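Long-range contact in metallo-beta-lactamase (Chryseobacterium indologenes, PDB 3L6N), which hydrolyses the beta-lactam ring of penicillins, cephalosporins and carbapenems with the help of zinc, conferring resistance to these antibiotics: residues D84-T98 / A111-Y123. Numbering follows the deposited sequence. Where two conformers were deposited one is given.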
loop_
_atom_site.group_PDB
_atom_site.type_symbol
_atom_site.label_atom_id
_atom_site.label_comp_id
_atom_site.label_asym_id
_atom_site.label_seq_id
_atom_site.Cartn_x
_atom_site.Cartn_y
_atom_site.Cartn_z
ATOM N N ASP A 84 -10.200 7.187 -3.569
ATOM C CA ASP A 84 -11.108 7.589 -4.638
ATOM C C ASP A 84 -10.315 7.679 -5.932
ATOM O O ASP A 84 -9.691 8.714 -6.230
ATOM C CB ASP A 84 -11.773 8.932 -4.309
ATOM C CG ASP A 84 -12.669 9.446 -5.440
ATOM O OD1 ASP A 84 -12.896 8.709 -6.432
ATOM O OD2 ASP A 84 -13.137 10.600 -5.325
ATOM N N LEU A 85 -10.333 6.592 -6.693
ATOM C CA LEU A 85 -9.524 6.495 -7.900
ATOM C C LEU A 85 -9.957 7.463 -8.999
ATOM O O LEU A 85 -9.200 7.675 -9.951
ATOM C CB LEU A 85 -9.498 5.066 -8.440
ATOM C CG LEU A 85 -8.785 4.034 -7.561
ATOM C CD1 LEU A 85 -9.058 2.643 -8.111
ATOM C CD2 LEU A 85 -7.275 4.298 -7.469
ATOM N N SER A 86 -11.148 8.058 -8.853
ATOM C CA SER A 86 -11.645 8.990 -9.871
ATOM C C SER A 86 -10.726 10.197 -10.014
ATOM O O SER A 86 -10.568 10.737 -11.115
ATOM C CB SER A 86 -13.094 9.428 -9.605
ATOM O OG SER A 86 -13.206 10.315 -8.505
ATOM N N PHE A 87 -10.096 10.598 -8.915
ATOM C CA PHE A 87 -9.166 11.724 -8.958
ATOM C C PHE A 87 -8.081 11.493 -10.001
ATOM O O PHE A 87 -7.736 12.403 -10.770
ATOM C CB PHE A 87 -8.520 11.949 -7.595
ATOM C CG PHE A 87 -7.477 13.035 -7.597
ATOM C CD1 PHE A 87 -7.829 14.353 -7.328
ATOM C CD2 PHE A 87 -6.140 12.732 -7.855
ATOM C CE1 PHE A 87 -6.862 15.358 -7.320
ATOM C CE2 PHE A 87 -5.165 13.723 -7.862
ATOM C CZ PHE A 87 -5.522 15.038 -7.586
ATOM N N PHE A 88 -7.532 10.279 -10.004
ATOM C CA PHE A 88 -6.463 9.924 -10.926
ATOM C C PHE A 88 -6.996 9.562 -12.304
ATOM O O PHE A 88 -6.438 9.997 -13.319
ATOM C CB PHE A 88 -5.581 8.830 -10.324
ATOM C CG PHE A 88 -4.967 9.232 -9.021
ATOM C CD1 PHE A 88 -3.811 10.014 -8.995
ATOM C CD2 PHE A 88 -5.557 8.865 -7.818
ATOM C CE1 PHE A 88 -3.249 10.411 -7.794
ATOM C CE2 PHE A 88 -4.991 9.260 -6.601
ATOM C CZ PHE A 88 -3.833 10.024 -6.597
ATOM N N ASN A 89 -8.097 8.813 -12.348
ATOM C CA ASN A 89 -8.725 8.479 -13.626
ATOM C C ASN A 89 -9.062 9.730 -14.434
ATOM O O ASN A 89 -8.801 9.778 -15.637
ATOM C CB ASN A 89 -9.986 7.634 -13.417
ATOM C CG ASN A 89 -9.684 6.259 -12.849
ATOM O OD1 ASN A 89 -8.558 5.768 -12.931
ATOM N ND2 ASN A 89 -10.695 5.630 -12.260
ATOM N N ASN A 90 -9.611 10.739 -13.758
ATOM C CA ASN A 90 -10.030 11.982 -14.424
ATOM C C ASN A 90 -8.861 12.734 -15.038
ATOM O O ASN A 90 -9.014 13.404 -16.066
ATOM C CB ASN A 90 -10.808 12.891 -13.471
ATOM C CG ASN A 90 -12.199 12.350 -13.147
ATOM O OD1 ASN A 90 -12.685 11.417 -13.786
ATOM N ND2 ASN A 90 -12.844 12.950 -12.155
ATOM N N LYS A 91 -7.686 12.579 -14.435
ATOM C CA LYS A 91 -6.464 13.201 -14.941
ATOM C C LYS A 91 -5.706 12.328 -15.951
ATOM O O LYS A 91 -4.605 12.681 -16.381
ATOM C CB LYS A 91 -5.549 13.579 -13.766
ATOM C CG LYS A 91 -6.105 14.657 -12.863
ATOM C CD LYS A 91 -5.262 14.799 -11.613
ATOM C CE LYS A 91 -5.569 16.093 -10.895
ATOM N NZ LYS A 91 -4.828 17.247 -11.487
ATOM N N GLY A 92 -6.281 11.186 -16.329
ATOM C CA GLY A 92 -5.653 10.285 -17.296
ATOM C C GLY A 92 -4.461 9.506 -16.757
ATOM O O GLY A 92 -3.675 8.938 -17.522
ATOM N N ILE A 93 -4.333 9.476 -15.434
ATOM C CA ILE A 93 -3.297 8.681 -14.779
ATOM C C ILE A 93 -3.828 7.263 -14.643
ATOM O O ILE A 93 -4.891 7.044 -14.062
ATOM C CB ILE A 93 -2.930 9.269 -13.400
ATOM C CG1 ILE A 93 -2.319 10.671 -13.561
ATOM C CG2 ILE A 93 -1.971 8.330 -12.629
ATOM C CD1 ILE A 93 -2.262 11.469 -12.278
ATOM N N LYS A 94 -3.092 6.310 -15.203
ATOM C CA LYS A 94 -3.472 4.905 -15.136
ATOM C C LYS A 94 -3.577 4.433 -13.683
ATOM O O LYS A 94 -2.688 4.689 -12.868
ATOM C CB LYS A 94 -2.463 4.052 -15.890
ATOM C CG LYS A 94 -2.507 4.248 -17.396
ATOM C CD LYS A 94 -1.638 3.235 -18.088
ATOM C CE LYS A 94 -1.823 3.320 -19.599
ATOM N NZ LYS A 94 -0.995 2.292 -20.286
ATOM N N THR A 95 -4.678 3.766 -13.371
ATOM C CA THR A 95 -4.865 3.178 -12.052
ATOM C C THR A 95 -4.970 1.667 -12.170
ATOM O O THR A 95 -5.508 1.142 -13.165
ATOM C CB THR A 95 -6.123 3.720 -11.367
ATOM O OG1 THR A 95 -7.251 3.553 -12.239
ATOM C CG2 THR A 95 -5.947 5.194 -11.032
ATOM N N TYR A 96 -4.475 0.980 -11.143
ATOM C CA TYR A 96 -4.318 -0.471 -11.169
ATOM C C TYR A 96 -4.897 -1.096 -9.918
ATOM O O TYR A 96 -4.564 -0.691 -8.790
ATOM C CB TYR A 96 -2.836 -0.850 -11.260
ATOM C CG TYR A 96 -2.156 -0.494 -12.567
ATOM C CD1 TYR A 96 -1.731 0.805 -12.817
ATOM C CD2 TYR A 96 -1.905 -1.474 -13.525
ATOM C CE1 TYR A 96 -1.100 1.140 -14.004
ATOM C CE2 TYR A 96 -1.267 -1.148 -14.721
ATOM C CZ TYR A 96 -0.873 0.158 -14.943
ATOM O OH TYR A 96 -0.241 0.499 -16.118
ATOM N N ALA A 97 -5.754 -2.096 -10.112
ATOM C CA ALA A 97 -6.314 -2.869 -9.006
ATOM C C ALA A 97 -6.606 -4.266 -9.505
ATOM O O ALA A 97 -6.770 -4.482 -10.710
ATOM C CB ALA A 97 -7.602 -2.223 -8.487
ATOM N N THR A 98 -6.660 -5.220 -8.589
ATOM C CA THR A 98 -7.089 -6.567 -8.961
ATOM C C THR A 98 -8.584 -6.591 -9.281
ATOM O O THR A 98 -9.334 -5.683 -8.895
ATOM C CB THR A 98 -6.858 -7.575 -7.837
ATOM O OG1 THR A 98 -7.664 -7.200 -6.711
ATOM C CG2 THR A 98 -5.384 -7.650 -7.436
ATOM N N ALA A 111 -15.185 4.508 -7.504
ATOM C CA ALA A 111 -14.519 4.361 -8.790
ATOM C C ALA A 111 -13.632 3.125 -8.815
ATOM O O ALA A 111 -13.056 2.738 -7.795
ATOM C CB ALA A 111 -13.698 5.613 -9.117
ATOM N N THR A 112 -13.548 2.501 -9.978
ATOM C CA THR A 112 -12.701 1.332 -10.187
ATOM C C THR A 112 -11.455 1.716 -10.982
ATOM O O THR A 112 -11.378 2.822 -11.542
ATOM C CB THR A 112 -13.460 0.233 -10.925
ATOM O OG1 THR A 112 -14.078 0.784 -12.102
ATOM C CG2 THR A 112 -14.536 -0.364 -10.009
ATOM N N SER A 113 -10.485 0.805 -11.037
ATOM C CA SER A 113 -9.244 1.053 -11.773
ATOM C C SER A 113 -9.480 0.982 -13.281
ATOM O O SER A 113 -10.488 0.417 -13.739
ATOM C CB SER A 113 -8.161 0.047 -11.378
ATOM O OG SER A 113 -8.480 -1.246 -11.866
ATOM N N THR A 114 -8.560 1.555 -14.046
ATOM C CA THR A 114 -8.651 1.458 -15.509
ATOM C C THR A 114 -7.822 0.292 -16.045
ATOM O O THR A 114 -8.016 -0.140 -17.184
ATOM C CB THR A 114 -8.270 2.775 -16.200
ATOM O OG1 THR A 114 -6.950 3.169 -15.799
ATOM C CG2 THR A 114 -9.265 3.870 -15.852
ATOM N N GLU A 115 -6.902 -0.220 -15.223
ATOM C CA GLU A 115 -6.101 -1.385 -15.574
ATOM C C GLU A 115 -6.244 -2.471 -14.520
ATOM O O GLU A 115 -6.403 -2.178 -13.338
ATOM C CB GLU A 115 -4.610 -1.032 -15.725
ATOM C CG GLU A 115 -4.294 0.381 -16.220
ATOM C CD GLU A 115 -4.789 0.664 -17.625
ATOM O OE1 GLU A 115 -5.332 1.772 -17.846
ATOM O OE2 GLU A 115 -4.634 -0.214 -18.500
ATOM N N ILE A 116 -6.148 -3.724 -14.950
ATOM C CA ILE A 116 -6.328 -4.870 -14.063
ATOM C C ILE A 116 -5.000 -5.527 -13.732
ATOM O O ILE A 116 -4.258 -5.955 -14.628
ATOM C CB ILE A 116 -7.273 -5.937 -14.697
ATOM C CG1 ILE A 116 -8.565 -5.285 -15.199
ATOM C CG2 ILE A 116 -7.524 -7.110 -13.731
ATOM C CD1 ILE A 116 -9.319 -4.497 -14.168
ATOM N N ILE A 117 -4.705 -5.622 -12.437
ATOM C CA ILE A 117 -3.458 -6.225 -11.976
ATOM C C ILE A 117 -3.403 -7.721 -12.290
ATOM O O ILE A 117 -4.352 -8.463 -12.016
ATOM C CB ILE A 117 -3.244 -6.015 -10.454
ATOM C CG1 ILE A 117 -3.044 -4.520 -10.163
ATOM C CG2 ILE A 117 -2.065 -6.866 -9.930
ATOM C CD1 ILE A 117 -2.955 -4.192 -8.673
ATOM N N LYS A 118 -2.288 -8.147 -12.876
ATOM C CA LYS A 118 -1.985 -9.571 -12.983
ATOM C C LYS A 118 -1.036 -9.939 -11.853
ATOM O O LYS A 118 0.123 -9.516 -11.827
ATOM C CB LYS A 118 -1.350 -9.898 -14.338
ATOM C CG LYS A 118 -2.249 -9.680 -15.526
ATOM C CD LYS A 118 -1.570 -10.201 -16.778
ATOM C CE LYS A 118 -2.553 -10.314 -17.919
ATOM N NZ LYS A 118 -1.858 -10.791 -19.152
ATOM N N THR A 119 -1.539 -10.701 -10.891
ATOM C CA THR A 119 -0.740 -11.003 -9.721
ATOM C C THR A 119 0.373 -11.997 -10.036
ATOM O O THR A 119 0.210 -12.887 -10.878
ATOM C CB THR A 119 -1.588 -11.479 -8.531
ATOM O OG1 THR A 119 -2.395 -12.597 -8.928
ATOM C CG2 THR A 119 -2.479 -10.347 -8.031
ATOM N N GLY A 120 1.512 -11.813 -9.385
ATOM C CA GLY A 120 2.620 -12.744 -9.512
ATOM C C GLY A 120 3.464 -12.536 -10.751
ATOM O O GLY A 120 4.433 -13.265 -10.956
ATOM N N LYS A 121 3.107 -11.542 -11.567
ATOM C CA LYS A 121 3.858 -11.238 -12.787
ATOM C C LYS A 121 4.586 -9.917 -12.642
ATOM O O LYS A 121 4.009 -8.952 -12.128
ATOM C CB LYS A 121 2.947 -11.172 -14.006
ATOM C CG LYS A 121 2.183 -12.463 -14.280
ATOM C CD LYS A 121 1.738 -12.568 -15.718
ATOM C CE LYS A 121 2.893 -12.795 -16.700
ATOM N NZ LYS A 121 2.449 -12.512 -18.086
ATOM N N PRO A 122 5.845 -9.860 -13.108
ATOM C CA PRO A 122 6.574 -8.600 -13.060
ATOM C C PRO A 122 5.868 -7.461 -13.797
ATOM O O PRO A 122 5.310 -7.645 -14.889
ATOM C CB PRO A 122 7.903 -8.930 -13.768
ATOM C CG PRO A 122 8.075 -10.406 -13.573
ATOM C CD PRO A 122 6.679 -10.962 -13.634
ATOM N N TYR A 123 5.866 -6.289 -13.165
ATOM C CA TYR A 123 5.547 -5.034 -13.823
ATOM C C TYR A 123 6.843 -4.276 -13.986
ATOM O O TYR A 123 7.645 -4.208 -13.041
ATOM C CB TYR A 123 4.597 -4.200 -12.966
ATOM C CG TYR A 123 3.167 -4.609 -13.122
ATOM C CD1 TYR A 123 2.383 -4.083 -14.146
ATOM C CD2 TYR A 123 2.596 -5.545 -12.258
ATOM C CE1 TYR A 123 1.061 -4.476 -14.308
ATOM C CE2 TYR A 123 1.277 -5.936 -12.410
ATOM C CZ TYR A 123 0.519 -5.397 -13.435
ATOM O OH TYR A 123 -0.785 -5.789 -13.598
HETATM O O HOH W 1 -14.822 6.901 -5.778
HETATM O O HOH W 2 -12.112 4.550 -5.967
HETATM O O HOH W 3 -6.760 5.986 -15.656
HETATM O O HOH W 4 -2.380 0.012 -20.154
#
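Glu115 lays the aliphatic part of its side chain over one face of the Tyr96 ring: Glu115 CG stands 3.8 Å from the ring centroid and 16° off its normal, a CH-pi contact. Bending at chi2 (-64°) then carries the carboxylate off the ring toward Lys94, whose extended chain passes Glu115 OE1. Thr114 OG1 donates to that oxygen on its anti side. The charged ends do not touch; a water bonded to both Lys94 NZ and Glu115 OE2 bridges them. Backbone bonds set the two strands in parallel register, Tyr96 paired with Glu115 and Ala97 with Ile116, through Glu115 N to Thr95 O at 2.8 Å, Ala97 N to Glu115 O, and Ile117 N to Ala97 O. They join the two parallel strands of a beta-alpha-beta unit, connected by helix 99-107, which puts 115-116 at the edge of its sheet in the alpha-beta/beta-alpha metallo-beta-lactamase fold. Ser113 OG also donates to Glu115 O, from the opposite face of the carbonyl plane to Ala97 N, and is itself bonded to Asn102 of the crossover helix. Upstream of the strands, Asn89 ND2 reaches Thr112 O at 3.0 Å, nearly in line with the C=O, while Asn89 OD1 receives Thr95 OG1 on a lone pair at 2.7 Å. That hydroxyl in turn accepts from Thr114 N at 3.0 Å, a relay that fixes the rotation of the Asn89 carboxamide, gripped at both its nitrogen and its oxygen. Near the turn that leads into helix 86-90, the Ala111 methyl packs 3.5 Å from Ser86 N, and Asp84 OD1 caps the same nitrogen. Phe73 also stacks with the Tyr96 ring and meets Tyr123 edge-to-face, and Tyr123 OH accepts from Lys118 N.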